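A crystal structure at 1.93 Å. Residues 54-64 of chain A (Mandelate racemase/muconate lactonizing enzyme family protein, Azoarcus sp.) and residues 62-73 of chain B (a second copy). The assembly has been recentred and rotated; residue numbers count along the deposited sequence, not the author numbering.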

# COMPACT_ATOMS: atom_id res chain seq x y z
N SER A 54 18.65 12.85 -31.29
CA SER A 54 18.06 13.91 -30.48
C SER A 54 18.69 13.96 -29.09
O SER A 54 18.54 13.02 -28.31
CB SER A 54 16.55 13.67 -30.36
OG SER A 54 15.98 14.56 -29.41
N SER A 55 19.37 15.06 -28.78
CA SER A 55 20.03 15.19 -27.49
C SER A 55 19.09 15.03 -26.31
O SER A 55 19.43 14.37 -25.32
CB SER A 55 20.74 16.55 -27.38
OG SER A 55 19.81 17.61 -27.36
N TRP A 56 17.90 15.62 -26.40
CA TRP A 56 16.94 15.54 -25.31
C TRP A 56 16.07 14.29 -25.29
O TRP A 56 15.78 13.76 -24.22
CB TRP A 56 16.03 16.77 -25.32
CG TRP A 56 15.29 16.94 -26.61
CD1 TRP A 56 15.71 17.63 -27.70
CD2 TRP A 56 14.01 16.39 -26.94
NE1 TRP A 56 14.76 17.55 -28.70
CE2 TRP A 56 13.71 16.79 -28.26
CE3 TRP A 56 13.09 15.59 -26.24
CZ2 TRP A 56 12.52 16.42 -28.90
CZ3 TRP A 56 11.90 15.22 -26.89
CH2 TRP A 56 11.63 15.64 -28.20
N TYR A 57 15.66 13.79 -26.45
CA TYR A 57 14.81 12.59 -26.48
C TYR A 57 15.56 11.29 -26.17
O TYR A 57 15.08 10.47 -25.39
CB TYR A 57 14.12 12.44 -27.84
CG TYR A 57 13.14 11.29 -27.86
CD1 TYR A 57 11.89 11.40 -27.26
CD2 TYR A 57 13.49 10.06 -28.43
CE1 TYR A 57 11.00 10.32 -27.22
CE2 TYR A 57 12.61 8.97 -28.39
CZ TYR A 57 11.37 9.11 -27.79
OH TYR A 57 10.50 8.05 -27.75
N ARG A 58 16.72 11.11 -26.80
CA ARG A 58 17.51 9.90 -26.61
C ARG A 58 18.85 10.16 -25.92
O ARG A 58 19.33 9.34 -25.13
CB ARG A 58 17.74 9.24 -27.98
CG ARG A 58 18.44 7.88 -27.94
CD ARG A 58 17.47 6.76 -27.57
NE ARG A 58 17.04 6.83 -26.18
CZ ARG A 58 17.83 6.58 -25.14
NH1 ARG A 58 19.10 6.23 -25.33
NH2 ARG A 58 17.35 6.68 -23.91
N GLY A 59 19.47 11.30 -26.21
CA GLY A 59 20.76 11.61 -25.61
C GLY A 59 21.95 11.03 -26.35
O GLY A 59 23.09 11.09 -25.87
N GLU A 60 21.71 10.46 -27.53
CA GLU A 60 22.79 9.88 -28.31
C GLU A 60 23.12 10.73 -29.54
O GLU A 60 22.26 11.44 -30.07
CB GLU A 60 22.44 8.44 -28.72
CG GLU A 60 22.35 7.51 -27.50
CD GLU A 60 21.89 6.10 -27.84
OE1 GLU A 60 22.64 5.37 -28.53
OE2 GLU A 60 20.77 5.74 -27.42
N THR A 61 24.37 10.67 -29.97
CA THR A 61 24.82 11.45 -31.11
C THR A 61 25.49 10.55 -32.13
O THR A 61 25.72 9.38 -31.88
CB THR A 61 25.85 12.52 -30.69
OG1 THR A 61 27.01 11.86 -30.15
CG2 THR A 61 25.26 13.47 -29.65
N GLN A 62 25.82 11.13 -33.28
CA GLN A 62 26.49 10.37 -34.33
C GLN A 62 27.74 9.75 -33.74
O GLN A 62 27.98 8.56 -33.90
CB GLN A 62 26.89 11.27 -35.49
CG GLN A 62 25.74 11.74 -36.34
CD GLN A 62 26.24 12.54 -37.52
OE1 GLN A 62 27.01 13.49 -37.35
NE2 GLN A 62 25.82 12.16 -38.72
N ASP A 63 28.54 10.56 -33.04
CA ASP A 63 29.78 10.08 -32.44
C ASP A 63 29.54 9.06 -31.32
O ASP A 63 30.30 8.10 -31.20
CB ASP A 63 30.64 11.26 -31.96
CG ASP A 63 31.20 12.08 -33.12
OD1 ASP A 63 31.11 11.62 -34.28
OD2 ASP A 63 31.75 13.19 -32.89
N SER A 64 28.47 9.24 -30.53
CA SER A 64 28.13 8.30 -29.46
C SER A 64 27.96 6.91 -30.05
O SER A 64 28.60 5.95 -29.64
CB SER A 64 26.79 8.65 -28.81
OG SER A 64 26.88 9.82 -28.06
N GLN B 62 34.94 8.68 -24.65
CA GLN B 62 35.67 9.90 -25.00
C GLN B 62 34.88 10.62 -26.08
O GLN B 62 34.64 11.82 -25.98
CB GLN B 62 37.06 9.59 -25.56
CG GLN B 62 38.07 9.04 -24.57
CD GLN B 62 39.43 8.82 -25.23
OE1 GLN B 62 39.54 8.10 -26.22
NE2 GLN B 62 40.46 9.45 -24.69
N ASP B 63 34.47 9.89 -27.12
CA ASP B 63 33.71 10.50 -28.22
C ASP B 63 32.34 11.04 -27.81
O ASP B 63 31.93 12.09 -28.28
CB ASP B 63 33.57 9.52 -29.38
CG ASP B 63 34.89 9.24 -30.10
OD1 ASP B 63 35.86 10.00 -29.87
OD2 ASP B 63 34.96 8.27 -30.88
N SER B 64 31.64 10.32 -26.93
CA SER B 64 30.32 10.78 -26.47
C SER B 64 30.47 12.13 -25.80
O SER B 64 29.81 13.10 -26.16
CB SER B 64 29.73 9.82 -25.43
OG SER B 64 29.44 8.57 -26.01
N ILE B 65 31.35 12.16 -24.80
CA ILE B 65 31.59 13.36 -24.02
C ILE B 65 32.05 14.54 -24.88
O ILE B 65 31.55 15.65 -24.73
CB ILE B 65 32.61 13.05 -22.91
CG1 ILE B 65 32.03 11.96 -22.00
CG2 ILE B 65 32.95 14.33 -22.12
CD1 ILE B 65 32.98 11.44 -20.95
N THR B 66 33.00 14.28 -25.78
CA THR B 66 33.50 15.34 -26.65
C THR B 66 32.42 15.93 -27.54
O THR B 66 32.32 17.15 -27.69
CB THR B 66 34.65 14.83 -27.55
OG1 THR B 66 35.70 14.34 -26.73
CG2 THR B 66 35.18 15.97 -28.41
N SER B 67 31.60 15.07 -28.14
CA SER B 67 30.53 15.53 -29.01
C SER B 67 29.43 16.27 -28.25
O SER B 67 28.99 17.34 -28.68
CB SER B 67 29.91 14.36 -29.77
OG SER B 67 28.86 14.82 -30.60
N MET B 68 28.98 15.73 -27.12
CA MET B 68 27.93 16.42 -26.37
C MET B 68 28.40 17.80 -25.95
O MET B 68 27.68 18.79 -26.11
CB MET B 68 27.49 15.62 -25.14
CG MET B 68 26.20 16.16 -24.51
SD MET B 68 24.81 16.35 -25.69
CE MET B 68 24.43 14.67 -26.06
N ILE B 69 29.61 17.88 -25.41
CA ILE B 69 30.17 19.15 -24.97
C ILE B 69 30.40 20.13 -26.12
O ILE B 69 29.94 21.26 -26.06
CB ILE B 69 31.52 18.95 -24.22
CG1 ILE B 69 31.27 18.25 -22.88
CG2 ILE B 69 32.19 20.30 -23.98
CD1 ILE B 69 32.53 17.97 -22.10
N CYS B 70 31.09 19.69 -27.17
CA CYS B 70 31.40 20.54 -28.31
C CYS B 70 30.27 20.86 -29.28
O CYS B 70 30.16 22.00 -29.74
CB CYS B 70 32.60 19.96 -29.08
SG CYS B 70 34.15 19.97 -28.14
N ASP B 71 29.43 19.88 -29.61
CA ASP B 71 28.34 20.11 -30.55
C ASP B 71 27.04 20.62 -29.95
O ASP B 71 26.20 21.16 -30.66
CB ASP B 71 28.03 18.82 -31.32
CG ASP B 71 29.21 18.35 -32.14
OD1 ASP B 71 29.73 19.15 -32.95
OD2 ASP B 71 29.61 17.17 -31.97
N PHE B 72 26.87 20.45 -28.64
CA PHE B 72 25.65 20.88 -27.97
C PHE B 72 25.82 21.87 -26.83
O PHE B 72 25.35 23.01 -26.91
CB PHE B 72 24.88 19.65 -27.48
CG PHE B 72 24.33 18.81 -28.59
CD1 PHE B 72 23.09 19.10 -29.15
CD2 PHE B 72 25.07 17.74 -29.11
CE1 PHE B 72 22.59 18.34 -30.22
CE2 PHE B 72 24.57 16.98 -30.18
CZ PHE B 72 23.33 17.28 -30.73
N PHE B 73 26.50 21.46 -25.76
CA PHE B 73 26.67 22.36 -24.63
C PHE B 73 27.36 23.66 -24.98
O PHE B 73 26.90 24.74 -24.60
CB PHE B 73 27.42 21.67 -23.49
CG PHE B 73 26.69 20.48 -22.90
CD1 PHE B 73 25.30 20.34 -23.04
CD2 PHE B 73 27.39 19.50 -22.19
CE1 PHE B 73 24.63 19.24 -22.48
CE2 PHE B 73 26.73 18.40 -21.62
CZ PHE B 73 25.34 18.27 -21.77
O HOH W 1 27.52 12.43 -27.60
O HOH W 2 28.20 13.49 -32.90
O HOH W 3 33.49 13.05 -30.90
O HOH W 4 31.22 15.68 -33.65

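The contact between the two copies is a small, water-mediated one, in which a loop and the first turn of a helix in chain A pack against a helix of chain B through a few apolar touches, with four waters rather than direct hydrogen bonds joining the polar groups. About 416 Å² of surface is buried, both sides summed, and no hydrogen bond passes directly from one stretch to the other.

The apolar part centres on F72(B) and M68(B), which lie one turn apart on the chain B helix. S55(A) directs its CB toward that helix and sets it over one face of the F72(B) ring, 4.1 Å from the ring centroid and 24° off the ring normal, a CH-pi arrangement in which the closest atoms are S55(A) CB and F72(B) CE1 at 3.8 Å. The OG of S55(A) is hydrogen-bonded elsewhere in the structure. T61(A) brings its methyl group to the same ring, with T61(A) CG2 3.6 Å from F72(B) CE2, and this methyl also lies 3.9 Å from M68(B) CE. The CA-to-CB bond of M68(B) points sideways, but chi angles of t, p and p bring the end of the side chain closer to chain A, where M68(B) CE also lies 3.8 Å from the carbonyl O of G59(A). The backbone angles of G59(A), 86°/8°, by themselves call for glycine, since a CB would be jammed against the preceding carbonyl O.

T61(A) has a second role. It occupies the N-cap position before the chain A helix, and T61(A) N donates a weak hydrogen bond to S64(A) OG at 3.3 Å. T61(A) OG1 faces the chain B helix, 3.5 Å from S67(B) OG, and water supplies the links. Water 1 lies 2.7 Å from T61(A) OG1 and donates to S64(B) O at 2.8 Å. Water 2 accepts from D63(A) N at 3.0 Å and donates to S67(B) OG at 2.7 Å, so that it joins a backbone amide in the first turn of one helix to a side chain on the other. S67(B) OG in turn donates to D71(B) OD2 at 2.8 Å, one helical turn further on.

D63(A) extends this network. D63(A) OD2 receives hydrogen bonds from water 3 at 2.6 Å and water 4 at 2.7 Å; the first water also donates to D63(B) O at 3.2 Å, the second to D71(B) OD2 at 2.8 Å. Water 4 thus donates a hydrogen bond to each of two carboxylates, bridging groups of like charge that make no direct contact.

The same residues of the two copies meet at one end of the contact. The CA atoms of S64(A) and S64(B) are 4.5 Å apart, and S64(A) OG lies 3.5 Å from S64(B) OG, while D63(A) CB lies 4.3 Å from D63(B) CB. Short side chains at S64 accompany this close backbone approach.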